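Local coordinates for protein transglutaminase elicitor (Phytophthora sojae, PDB 3TW5) that catalyses, as a transglutaminase, the joining of protein glutamine side chains to amines such as lysine, and probably acts as an elicitor of plant immune defence, at residues L200-F205 / G319-G324; R236-Y241 / V273-S278; W279-Y284 / D296-G301; Q302-L307 / D328-L333. The protein carries 1 engineered substitution. One frame throughout, in Å; residues are numbered along the deposited sequence.

Contact 1 (L200-F205 / G319-G324); sequences LNPAYF and GEWVYG
Trp-321, on the strand that includes Gly-319 and Glu-320, lays its indole over Pro-202 at the start of the helix that begins there. Its CG is anti to the carbonyl carbon (chi1 -62°), and from CB onward the side chain swings out toward 200-205. CG approaches Pro-202 CG at 4.2 Å, and the next atom along the five-membered ring, CD1, meets Pro-202 CD, which lies over one face of the indole. At NE1 the contact turns polar: the indole N-H donates to Leu-200 O over 2.8 Å, with an N-H...O angle of 141°, and the acceptor lies close to the ring plane, at the edge of the indole. The same proline continues over the benzo half: Pro-202 CB stands over the centre of the six-membered ring, 3.6 Å from its centroid and 9° off the normal, a CH-pi contact; CZ2 also meets Pro-202 CA at 3.6 Å. At the far end CH2 reaches Phe-205 CD2 at 4.1 Å, and the two rings meet obliquely. His-329 stacks on the indole as well. Behind the tryptophan, Pro-202 CG presses on the strand backbone, 3.4 Å from Glu-320 N, and Ala-203 CB comes to 4.0 Å from Gly-319 N. Asn-201 fixes the turn into the helix: its OD1 accepts from Ala-203 N at 2.9 Å, on a lone pair in the carbonyl plane. The arrangement is a side-chain N-cap followed by a first-turn proline, docking the start of helix 202-215 on a strand of the large antiparallel sheet.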
# COMPACT_ATOMS: atom_id res chain seq x y z
N LEU A 200 -3.33 10.89 -12.59
CA LEU A 200 -2.13 10.17 -12.99
C LEU A 200 -2.32 9.75 -14.44
O LEU A 200 -3.31 9.10 -14.78
CB LEU A 200 -1.98 8.93 -12.11
CG LEU A 200 -0.81 7.95 -12.30
CD1 LEU A 200 0.40 8.40 -11.52
CD2 LEU A 200 -1.23 6.57 -11.87
N ASN A 201 -1.38 10.13 -15.30
CA ASN A 201 -1.45 9.81 -16.73
C ASN A 201 -1.47 8.29 -16.96
O ASN A 201 -0.62 7.58 -16.41
CB ASN A 201 -0.30 10.46 -17.49
CG ASN A 201 -0.58 10.59 -18.98
OD1 ASN A 201 -0.84 9.61 -19.66
ND2 ASN A 201 -0.50 11.81 -19.49
N PRO A 202 -2.44 7.80 -17.74
CA PRO A 202 -2.54 6.36 -18.01
C PRO A 202 -1.36 5.82 -18.82
O PRO A 202 -1.04 4.63 -18.71
CB PRO A 202 -3.85 6.23 -18.79
CG PRO A 202 -4.12 7.57 -19.33
CD PRO A 202 -3.56 8.54 -18.35
N ALA A 203 -0.72 6.68 -19.61
CA ALA A 203 0.53 6.33 -20.28
C ALA A 203 1.57 5.97 -19.24
O ALA A 203 2.20 4.91 -19.31
CB ALA A 203 1.02 7.47 -21.15
N TYR A 204 1.73 6.85 -18.25
CA TYR A 204 2.67 6.59 -17.16
C TYR A 204 2.28 5.33 -16.39
O TYR A 204 3.14 4.49 -16.11
CB TYR A 204 2.82 7.80 -16.22
CG TYR A 204 3.69 7.46 -15.04
CD1 TYR A 204 5.06 7.25 -15.21
CD2 TYR A 204 3.14 7.28 -13.78
CE1 TYR A 204 5.86 6.90 -14.14
CE2 TYR A 204 3.94 6.93 -12.70
CZ TYR A 204 5.30 6.74 -12.89
OH TYR A 204 6.10 6.39 -11.83
N PHE A 205 1.00 5.19 -16.08
CA PHE A 205 0.51 4.01 -15.36
C PHE A 205 0.94 2.71 -16.05
O PHE A 205 1.53 1.84 -15.40
CB PHE A 205 -1.02 4.06 -15.20
CG PHE A 205 -1.61 2.81 -14.60
CD1 PHE A 205 -1.46 2.53 -13.25
CD2 PHE A 205 -2.31 1.91 -15.40
CE1 PHE A 205 -2.01 1.37 -12.70
CE2 PHE A 205 -2.86 0.75 -14.85
CZ PHE A 205 -2.70 0.48 -13.50
N GLY A 319 -1.78 9.32 -23.27
CA GLY A 319 -2.94 8.49 -22.99
C GLY A 319 -4.13 9.27 -22.47
O GLY A 319 -4.03 10.46 -22.17
N GLU A 320 -5.27 8.58 -22.39
CA GLU A 320 -6.51 9.14 -21.85
C GLU A 320 -7.32 8.04 -21.16
O GLU A 320 -7.44 6.95 -21.69
CB GLU A 320 -7.36 9.76 -22.96
CG GLU A 320 -6.88 11.12 -23.48
CD GLU A 320 -7.06 12.26 -22.48
OE1 GLU A 320 -7.91 12.14 -21.57
OE2 GLU A 320 -6.36 13.28 -22.61
N TRP A 321 -7.85 8.35 -19.97
CA TRP A 321 -8.72 7.41 -19.26
C TRP A 321 -10.11 7.35 -19.90
O TRP A 321 -10.64 8.38 -20.32
CB TRP A 321 -8.86 7.81 -17.79
CG TRP A 321 -7.59 7.79 -16.99
CD1 TRP A 321 -6.88 8.88 -16.55
CD2 TRP A 321 -6.88 6.64 -16.50
NE1 TRP A 321 -5.79 8.48 -15.83
CE2 TRP A 321 -5.76 7.11 -15.79
CE3 TRP A 321 -7.09 5.26 -16.60
CZ2 TRP A 321 -4.84 6.25 -15.18
CZ3 TRP A 321 -6.18 4.40 -16.00
CH2 TRP A 321 -5.07 4.90 -15.30
N VAL A 322 -10.69 6.16 -19.97
CA VAL A 322 -12.04 5.96 -20.51
C VAL A 322 -12.88 5.04 -19.63
O VAL A 322 -12.38 4.52 -18.62
CB VAL A 322 -12.01 5.41 -21.97
CG1 VAL A 322 -11.31 6.37 -22.92
CG2 VAL A 322 -11.38 4.02 -22.03
N TYR A 323 -14.14 4.84 -20.00
CA TYR A 323 -15.06 3.90 -19.34
C TYR A 323 -15.13 4.02 -17.81
O TYR A 323 -15.17 3.01 -17.10
CB TYR A 323 -14.74 2.44 -19.72
CG TYR A 323 -15.27 1.98 -21.06
CD1 TYR A 323 -16.46 2.50 -21.59
CD2 TYR A 323 -14.61 0.99 -21.79
CE1 TYR A 323 -16.95 2.07 -22.83
CE2 TYR A 323 -15.09 0.54 -23.02
CZ TYR A 323 -16.26 1.09 -23.53
OH TYR A 323 -16.75 0.66 -24.75
N GLY A 324 -15.16 5.25 -17.31
CA GLY A 324 -15.32 5.46 -15.88
C GLY A 324 -14.09 5.19 -15.03
O GLY A 324 -14.14 5.30 -13.81

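Contact 2 (R236-Y241 / V273-S278); sequences RGFKVY and VKSRLS
Gly-237 pairs with Ser-278, and Arg-236 beside it shares the same partner, so this antiparallel ladder carries a classic beta bulge. Ser-278 O accepts two donors, Arg-236 N at 2.6 Å and Gly-237 N at 3.2 Å, while Ser-278 N returns a bond to Gly-237 O. Two residues on, Lys-239 and Arg-276 form the regular hydrogen-bonded pair: Lys-239 N donates to Arg-276 O at 3.0 Å and Arg-276 N to Lys-239 O at 2.8 Å, both nearly straight (170° and 168°). Tyr-241 N donates to Lys-274 O, and the pairing runs on to Glu-242. The non-hydrogen-bonded residues Phe-238 and Val-240 turn their backbone polar groups to Gly-30 and Thr-28 on the other flank. Their side chains share a sheet face with Ser-275 and Leu-277, against helix 202-215; there Ser-275 OG is hydrogen-bonded to Tyr-306 OH. On the opposite face Arg-276 CG is anti to the backbone N (chi1 157°), and Tyr-241 runs side by side with the arginine, pointing the same way; Tyr-303 offers its ring to Lys-274 and Arg-276 in cation-pi contacts. Arg-236 NH1 is taken up by Thr-299. Where Tyr-241 and Arg-276 touch, ring atom CE1 rests 3.6 Å from Arg-276 CB.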
# COMPACT_ATOMS: atom_id res chain seq x y z
N ARG A 236 0.69 -6.78 -6.15
CA ARG A 236 1.15 -8.13 -6.40
C ARG A 236 1.41 -8.37 -7.89
O ARG A 236 2.35 -9.09 -8.25
CB ARG A 236 0.15 -9.16 -5.88
CG ARG A 236 0.66 -10.59 -5.90
CD ARG A 236 -0.42 -11.57 -5.52
NE ARG A 236 0.05 -12.95 -5.60
CZ ARG A 236 -0.67 -14.01 -5.23
NH1 ARG A 236 -1.90 -13.86 -4.74
NH2 ARG A 236 -0.16 -15.23 -5.33
N GLY A 237 0.59 -7.78 -8.75
CA GLY A 237 0.71 -8.01 -10.18
C GLY A 237 -0.06 -7.09 -11.10
O GLY A 237 -0.96 -6.37 -10.67
N PHE A 238 0.31 -7.14 -12.37
CA PHE A 238 -0.31 -6.34 -13.42
C PHE A 238 -0.46 -7.19 -14.67
O PHE A 238 0.52 -7.77 -15.16
CB PHE A 238 0.56 -5.10 -13.69
CG PHE A 238 0.18 -4.34 -14.94
CD1 PHE A 238 -0.89 -3.45 -14.93
CD2 PHE A 238 0.91 -4.49 -16.11
CE1 PHE A 238 -1.23 -2.74 -16.07
CE2 PHE A 238 0.58 -3.78 -17.26
CZ PHE A 238 -0.50 -2.90 -17.24
N LYS A 239 -1.69 -7.27 -15.19
CA LYS A 239 -1.95 -8.04 -16.40
C LYS A 239 -2.77 -7.24 -17.42
O LYS A 239 -3.76 -6.62 -17.08
CB LYS A 239 -2.66 -9.36 -16.08
CG LYS A 239 -2.73 -10.32 -17.25
CD LYS A 239 -3.44 -11.62 -16.91
CE LYS A 239 -3.38 -12.58 -18.09
NZ LYS A 239 -3.88 -13.94 -17.75
N VAL A 240 -2.31 -7.27 -18.67
CA VAL A 240 -3.02 -6.66 -19.79
C VAL A 240 -4.00 -7.69 -20.35
O VAL A 240 -3.60 -8.77 -20.78
CB VAL A 240 -2.05 -6.18 -20.89
CG1 VAL A 240 -2.82 -5.53 -22.04
CG2 VAL A 240 -1.02 -5.22 -20.33
N TYR A 241 -5.28 -7.34 -20.34
CA TYR A 241 -6.34 -8.24 -20.78
C TYR A 241 -6.74 -8.02 -22.24
O TYR A 241 -7.24 -8.94 -22.89
CB TYR A 241 -7.56 -8.11 -19.88
CG TYR A 241 -7.48 -8.94 -18.61
CD1 TYR A 241 -6.59 -8.60 -17.58
CD2 TYR A 241 -8.31 -10.04 -18.42
CE1 TYR A 241 -6.52 -9.36 -16.41
CE2 TYR A 241 -8.25 -10.80 -17.26
CZ TYR A 241 -7.35 -10.46 -16.26
OH TYR A 241 -7.29 -11.21 -15.11
N VAL A 273 -6.67 -0.12 -24.32
CA VAL A 273 -6.12 -1.11 -23.40
C VAL A 273 -7.06 -1.33 -22.23
O VAL A 273 -7.57 -0.38 -21.64
CB VAL A 273 -4.70 -0.73 -22.90
CG1 VAL A 273 -4.14 -1.79 -21.95
CG2 VAL A 273 -3.75 -0.51 -24.07
N LYS A 274 -7.30 -2.60 -21.92
CA LYS A 274 -7.96 -2.99 -20.69
C LYS A 274 -6.97 -3.85 -19.92
O LYS A 274 -6.51 -4.89 -20.41
CB LYS A 274 -9.24 -3.78 -20.99
CG LYS A 274 -9.86 -4.46 -19.78
CD LYS A 274 -11.09 -5.27 -20.20
CE LYS A 274 -11.54 -6.20 -19.09
NZ LYS A 274 -12.80 -6.89 -19.45
N SER A 275 -6.64 -3.41 -18.71
CA SER A 275 -5.66 -4.09 -17.87
C SER A 275 -6.13 -4.15 -16.42
O SER A 275 -6.99 -3.36 -16.02
CB SER A 275 -4.30 -3.40 -17.95
OG SER A 275 -4.39 -2.04 -17.56
N ARG A 276 -5.58 -5.08 -15.66
CA ARG A 276 -5.95 -5.25 -14.26
C ARG A 276 -4.74 -5.16 -13.34
O ARG A 276 -3.72 -5.82 -13.56
CB ARG A 276 -6.70 -6.58 -14.06
CG ARG A 276 -6.66 -7.14 -12.64
CD ARG A 276 -7.57 -8.33 -12.49
NE ARG A 276 -8.89 -7.93 -12.04
CZ ARG A 276 -9.39 -8.18 -10.83
NH1 ARG A 276 -8.67 -8.87 -9.95
NH2 ARG A 276 -10.60 -7.76 -10.52
N LEU A 277 -4.88 -4.32 -12.32
CA LEU A 277 -3.89 -4.23 -11.25
C LEU A 277 -4.35 -5.10 -10.09
O LEU A 277 -5.53 -5.13 -9.76
CB LEU A 277 -3.74 -2.77 -10.80
CG LEU A 277 -2.54 -2.39 -9.95
CD1 LEU A 277 -1.24 -2.57 -10.71
CD2 LEU A 277 -2.67 -0.95 -9.46
N SER A 278 -3.41 -5.82 -9.49
CA SER A 278 -3.73 -6.73 -8.39
C SER A 278 -2.94 -6.38 -7.14
O SER A 278 -1.71 -6.31 -7.17
CB SER A 278 -3.47 -8.18 -8.80
OG SER A 278 -4.10 -8.48 -10.03

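Contact 3 (W279-Y284 / D296-G301); sequences WIYETY and DKFTTG
Trp-279 and Thr-300 form a hydrogen-bonded antiparallel pair, bonded both ways at 2.9 Å (Trp-279 N to Thr-300 O, Thr-300 N to Trp-279 O), at the end of the ladder joining strands 269-280 and 299-310. One more bond, Tyr-281 N to Phe-298 O, carries the pairing on beyond Ile-280 before the chains part. Trp-279 and Tyr-281 both set CG between the backbone N and the carbonyl carbon (chi1 62° and 70°). The indole passes over Gly-301, whose CA lies above one face, 4.0 Å from the six-membered ring centroid, and NE1 runs against Thr-300 CG2. That methyl is shared: it also meets Tyr-281 CD2 at 3.6 Å. The phenol reaches the opposite backbone, its CE2 3.4 Å from Phe-298 CA, with Phe-298 CB over one ring face. On the other sheet face Ile-280 CD1 touches Thr-299 OG1, a hydroxyl that is also hydrogen-bonded to Ile-295 O. Both faces of the Phe-298 ring are covered: Thr-283 CG2, lying between its own backbone N and carbonyl carbon, stands over the centre of one, 3.7 Å from the centroid, while Lys-297 CB covers the opposite face at 4.0 Å above the plane.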
# COMPACT_ATOMS: atom_id res chain seq x y z
N TRP A 279 -3.64 -6.16 -6.03
CA TRP A 279 -3.00 -5.79 -4.78
C TRP A 279 -3.51 -6.60 -3.60
O TRP A 279 -4.55 -7.26 -3.67
CB TRP A 279 -3.19 -4.29 -4.51
CG TRP A 279 -4.61 -3.87 -4.35
CD1 TRP A 279 -5.35 -3.91 -3.21
CD2 TRP A 279 -5.47 -3.34 -5.37
NE1 TRP A 279 -6.62 -3.43 -3.45
CE2 TRP A 279 -6.71 -3.07 -4.77
CE3 TRP A 279 -5.30 -3.06 -6.74
CZ2 TRP A 279 -7.79 -2.54 -5.48
CZ3 TRP A 279 -6.37 -2.53 -7.44
CH2 TRP A 279 -7.60 -2.28 -6.81
N ILE A 280 -2.76 -6.53 -2.50
CA ILE A 280 -3.07 -7.25 -1.27
C ILE A 280 -3.90 -6.35 -0.36
O ILE A 280 -3.63 -5.16 -0.25
CB ILE A 280 -1.78 -7.67 -0.54
CG1 ILE A 280 -0.75 -8.26 -1.52
CG2 ILE A 280 -2.09 -8.63 0.59
CD1 ILE A 280 -1.21 -9.49 -2.30
N TYR A 281 -4.92 -6.92 0.28
CA TYR A 281 -5.73 -6.15 1.23
C TYR A 281 -5.62 -6.64 2.69
O TYR A 281 -5.06 -7.70 2.95
CB TYR A 281 -7.19 -6.00 0.76
CG TYR A 281 -8.04 -7.25 0.77
CD1 TYR A 281 -8.90 -7.53 1.83
CD2 TYR A 281 -8.02 -8.14 -0.31
CE1 TYR A 281 -9.70 -8.67 1.84
CE2 TYR A 281 -8.82 -9.28 -0.32
CZ TYR A 281 -9.65 -9.54 0.76
OH TYR A 281 -10.44 -10.68 0.77
N GLU A 282 -6.16 -5.84 3.61
CA GLU A 282 -5.97 -6.03 5.05
C GLU A 282 -6.70 -7.25 5.63
O GLU A 282 -7.80 -7.58 5.21
CB GLU A 282 -6.41 -4.77 5.81
CG GLU A 282 -5.53 -3.53 5.55
CD GLU A 282 -5.89 -2.77 4.28
OE1 GLU A 282 -6.81 -3.19 3.54
OE2 GLU A 282 -5.24 -1.74 4.01
N THR A 283 -6.05 -7.89 6.60
CA THR A 283 -6.63 -9.01 7.36
C THR A 283 -5.90 -9.24 8.68
O THR A 283 -4.72 -8.94 8.80
CB THR A 283 -6.65 -10.33 6.54
OG1 THR A 283 -7.28 -11.37 7.30
CG2 THR A 283 -5.23 -10.77 6.17
N TYR A 284 -6.61 -9.80 9.66
CA TYR A 284 -6.01 -10.14 10.95
C TYR A 284 -5.70 -11.63 11.07
O TYR A 284 -5.40 -12.13 12.15
CB TYR A 284 -6.91 -9.67 12.09
CG TYR A 284 -7.05 -8.17 12.21
CD1 TYR A 284 -6.26 -7.45 13.10
CD2 TYR A 284 -7.97 -7.46 11.43
CE1 TYR A 284 -6.38 -6.06 13.22
CE2 TYR A 284 -8.10 -6.08 11.54
CZ TYR A 284 -7.31 -5.39 12.44
OH TYR A 284 -7.44 -4.03 12.54
N ASP A 296 -3.75 -15.81 -1.65
CA ASP A 296 -4.72 -15.65 -2.73
C ASP A 296 -6.07 -15.14 -2.24
O ASP A 296 -6.75 -14.39 -2.94
CB ASP A 296 -4.89 -16.95 -3.52
CG ASP A 296 -3.67 -17.28 -4.38
OD1 ASP A 296 -3.82 -17.32 -5.62
OD2 ASP A 296 -2.57 -17.50 -3.82
N LYS A 297 -6.45 -15.55 -1.02
CA LYS A 297 -7.70 -15.10 -0.39
C LYS A 297 -7.71 -13.60 -0.15
O LYS A 297 -8.78 -12.97 -0.10
CB LYS A 297 -7.92 -15.82 0.95
CG LYS A 297 -8.20 -17.31 0.83
CD LYS A 297 -8.23 -17.98 2.21
CE LYS A 297 -8.19 -19.50 2.09
NZ LYS A 297 -8.06 -20.16 3.42
N PHE A 298 -6.52 -13.02 -0.02
CA PHE A 298 -6.36 -11.61 0.31
C PHE A 298 -5.75 -10.81 -0.83
O PHE A 298 -5.20 -9.73 -0.63
CB PHE A 298 -5.56 -11.47 1.61
CG PHE A 298 -6.05 -12.36 2.71
CD1 PHE A 298 -7.27 -12.12 3.33
CD2 PHE A 298 -5.30 -13.45 3.12
CE1 PHE A 298 -7.74 -12.95 4.35
CE2 PHE A 298 -5.75 -14.29 4.14
CZ PHE A 298 -6.97 -14.04 4.76
N THR A 299 -5.88 -11.35 -2.04
CA THR A 299 -5.51 -10.64 -3.26
C THR A 299 -6.78 -10.18 -3.98
O THR A 299 -7.66 -10.99 -4.29
CB THR A 299 -4.66 -11.52 -4.19
OG1 THR A 299 -3.58 -12.11 -3.45
CG2 THR A 299 -4.08 -10.70 -5.34
N THR A 300 -6.87 -8.88 -4.23
CA THR A 300 -7.98 -8.30 -4.97
C THR A 300 -7.45 -7.48 -6.15
O THR A 300 -6.24 -7.45 -6.38
CB THR A 300 -8.90 -7.45 -4.04
OG1 THR A 300 -10.00 -6.91 -4.80
CG2 THR A 300 -8.13 -6.31 -3.39
N GLY A 301 -8.34 -6.83 -6.90
CA GLY A 301 -7.91 -6.05 -8.05
C GLY A 301 -8.98 -5.18 -8.67
O GLY A 301 -10.11 -5.13 -8.19

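Contact 4 (Q302-L307 / D328-L333); sequences QYYYYL and DHPDFL
Tyr-304 and Pro-330 reach toward each other tip to tip, and around them lies the close-packed half of this small contact. Pro-330 CD sits 3.7 Å from Tyr-304 CE1 and equally near CZ and OH, so the end of the phenol abuts the pyrrolidine ring. Beside it the backbone of the loop takes the ring edge: Asp-328 O lies near the ring plane, 3.3 Å from Tyr-304 CE1, and His-329 CA follows at 3.8 Å from the same carbon. Tyr-304 CG stands anti to the carbonyl carbon (chi1 -60°), and its CA-CB bond is directed from the strand to the loop. This half is buried. Phe-205 of helix 202-215 meets the Tyr-304 ring in a T-shaped (edge-to-face) pair and also touches Pro-330, while the His-329 side chain leads away from the strand, its ND1 making a weak bond to Pro-330 O. The other half is looser and partly exposed. There Gln-302, extended from the strand, and Asp-328 meet tip to tip, with amide and carboxylate planes 89° apart. NE2 of Gln-302 comes within 2.8 Å of Asp-328 OD2, but the angle is poor for a hydrogen bond, and Gln-302 OE1 faces the same carboxylate at 3.3 Å from OD1, acceptor against acceptor. Beyond Pro-330 the loop leaves the strand altogether. The arrangement is a loop crossing over one face of an antiparallel sheet: the irregular connection from strand 316-321 to strand 333-336 folds back on strand 299-310, placing a proline and its own backbone against the Tyr-304 ring beside helix 202-215.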
# COMPACT_ATOMS: atom_id res chain seq x y z
N GLN A 302 -8.61 -4.50 -9.75
CA GLN A 302 -9.52 -3.62 -10.47
C GLN A 302 -9.11 -3.51 -11.93
O GLN A 302 -7.92 -3.49 -12.25
CB GLN A 302 -9.55 -2.23 -9.83
CG GLN A 302 -10.67 -1.34 -10.32
CD GLN A 302 -10.95 -0.19 -9.38
OE1 GLN A 302 -10.11 0.69 -9.18
NE2 GLN A 302 -12.13 -0.20 -8.78
N TYR A 303 -10.11 -3.44 -12.81
CA TYR A 303 -9.84 -3.21 -14.22
C TYR A 303 -9.70 -1.72 -14.50
O TYR A 303 -10.31 -0.89 -13.82
CB TYR A 303 -10.95 -3.80 -15.10
CG TYR A 303 -10.95 -5.31 -15.14
CD1 TYR A 303 -10.02 -6.01 -15.91
CD2 TYR A 303 -11.90 -6.05 -14.42
CE1 TYR A 303 -10.03 -7.40 -15.95
CE2 TYR A 303 -11.91 -7.44 -14.46
CZ TYR A 303 -10.98 -8.11 -15.23
OH TYR A 303 -10.99 -9.49 -15.26
N TYR A 304 -8.86 -1.40 -15.47
CA TYR A 304 -8.67 -0.03 -15.92
C TYR A 304 -8.71 0.02 -17.43
O TYR A 304 -8.15 -0.84 -18.11
CB TYR A 304 -7.35 0.55 -15.39
CG TYR A 304 -7.27 0.58 -13.89
CD1 TYR A 304 -8.03 1.49 -13.15
CD2 TYR A 304 -6.45 -0.31 -13.20
CE1 TYR A 304 -7.97 1.52 -11.76
CE2 TYR A 304 -6.38 -0.29 -11.81
CZ TYR A 304 -7.14 0.63 -11.10
OH TYR A 304 -7.07 0.65 -9.72
N TYR A 305 -9.40 1.03 -17.95
CA TYR A 305 -9.63 1.18 -19.37
C TYR A 305 -9.07 2.51 -19.82
O TYR A 305 -9.39 3.56 -19.25
CB TYR A 305 -11.14 1.09 -19.68
CG TYR A 305 -11.85 0.00 -18.90
CD1 TYR A 305 -11.97 -1.29 -19.42
CD2 TYR A 305 -12.39 0.26 -17.64
CE1 TYR A 305 -12.62 -2.29 -18.70
CE2 TYR A 305 -13.04 -0.73 -16.91
CZ TYR A 305 -13.15 -2.00 -17.45
OH TYR A 305 -13.80 -2.99 -16.73
N TYR A 306 -8.22 2.47 -20.84
CA TYR A 306 -7.57 3.68 -21.34
C TYR A 306 -7.13 3.57 -22.79
O TYR A 306 -6.87 2.48 -23.30
CB TYR A 306 -6.39 4.06 -20.44
CG TYR A 306 -5.46 2.93 -20.06
CD1 TYR A 306 -5.69 2.16 -18.91
CD2 TYR A 306 -4.33 2.63 -20.83
CE1 TYR A 306 -4.83 1.12 -18.55
CE2 TYR A 306 -3.47 1.59 -20.48
CZ TYR A 306 -3.73 0.85 -19.34
OH TYR A 306 -2.88 -0.18 -18.99
N LEU A 307 -7.08 4.72 -23.45
CA LEU A 307 -6.49 4.83 -24.78
C LEU A 307 -5.04 5.24 -24.62
O LEU A 307 -4.75 6.22 -23.95
CB LEU A 307 -7.22 5.89 -25.61
CG LEU A 307 -8.67 5.69 -26.08
CD1 LEU A 307 -9.21 6.99 -26.65
CD2 LEU A 307 -8.77 4.56 -27.11
N ASP A 328 -12.01 6.73 -11.40
CA ASP A 328 -11.57 5.58 -10.61
C ASP A 328 -10.23 5.01 -11.10
O ASP A 328 -10.18 3.96 -11.75
CB ASP A 328 -12.66 4.50 -10.61
CG ASP A 328 -12.38 3.38 -9.62
OD1 ASP A 328 -11.58 3.58 -8.68
OD2 ASP A 328 -12.97 2.29 -9.79
N HIS A 329 -9.15 5.72 -10.77
CA HIS A 329 -7.80 5.30 -11.12
C HIS A 329 -6.81 5.73 -10.02
O HIS A 329 -7.06 6.73 -9.34
CB HIS A 329 -7.39 5.87 -12.48
CG HIS A 329 -7.27 7.37 -12.51
ND1 HIS A 329 -6.09 8.02 -12.27
CD2 HIS A 329 -8.19 8.33 -12.77
CE1 HIS A 329 -6.28 9.33 -12.37
NE2 HIS A 329 -7.55 9.54 -12.68
N PRO A 330 -5.70 4.98 -9.85
CA PRO A 330 -4.73 5.27 -8.79
C PRO A 330 -4.21 6.70 -8.81
O PRO A 330 -3.88 7.23 -9.88
CB PRO A 330 -3.60 4.28 -9.09
CG PRO A 330 -4.25 3.16 -9.79
CD PRO A 330 -5.31 3.79 -10.64
N ASP A 331 -4.15 7.32 -7.64
CA ASP A 331 -3.67 8.70 -7.50
C ASP A 331 -2.16 8.81 -7.64
O ASP A 331 -1.65 9.74 -8.27
CB ASP A 331 -4.14 9.31 -6.18
CG ASP A 331 -5.55 9.89 -6.25
OD1 ASP A 331 -5.92 10.46 -7.30
OD2 ASP A 331 -6.29 9.79 -5.25
N PHE A 332 -1.44 7.85 -7.05
CA PHE A 332 0.02 7.84 -7.08
C PHE A 332 0.62 6.44 -6.96
O PHE A 332 -0.05 5.50 -6.52
CB PHE A 332 0.59 8.75 -5.97
CG PHE A 332 -0.03 8.53 -4.62
CD1 PHE A 332 0.32 7.43 -3.84
CD2 PHE A 332 -0.96 9.44 -4.12
CE1 PHE A 332 -0.25 7.23 -2.58
CE2 PHE A 332 -1.53 9.25 -2.86
CZ PHE A 332 -1.17 8.15 -2.09
N LEU A 333 1.87 6.31 -7.38
CA LEU A 333 2.65 5.08 -7.27
C LEU A 333 3.97 5.40 -6.58
O LEU A 333 4.64 6.36 -6.95
CB LEU A 333 2.94 4.50 -8.66
CG LEU A 333 1.98 3.58 -9.43
CD1 LEU A 333 0.59 4.17 -9.61
CD2 LEU A 333 2.59 3.24 -10.78

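Overall arrangement
All four contacts belong to one antiparallel sheet and what packs on it. Contacts 2 and 3 follow strand 269-280 from one neighbour to the other, their centres 16 Å apart, and meet where Ser-278 CB lies 3.7 Å from Thr-300 O. Contacts 3 and 4 share strand 299-310, where Trp-279 CH2 packs on Gln-302 CB. Contacts 2 and 4, centres 10 Å apart, are joined by a probable hydrogen bond between Ser-275 O and Tyr-304 N at 2.8 Å. Contacts 1 and 4, with centres only 6 Å apart, interlock through the 299-310/316-321 hairpin, as in Glu-320 O to Leu-307 N. Phe-205 ties contact 1 to contact 2, its CE1 lying 4.0 Å from Leu-277 CD2.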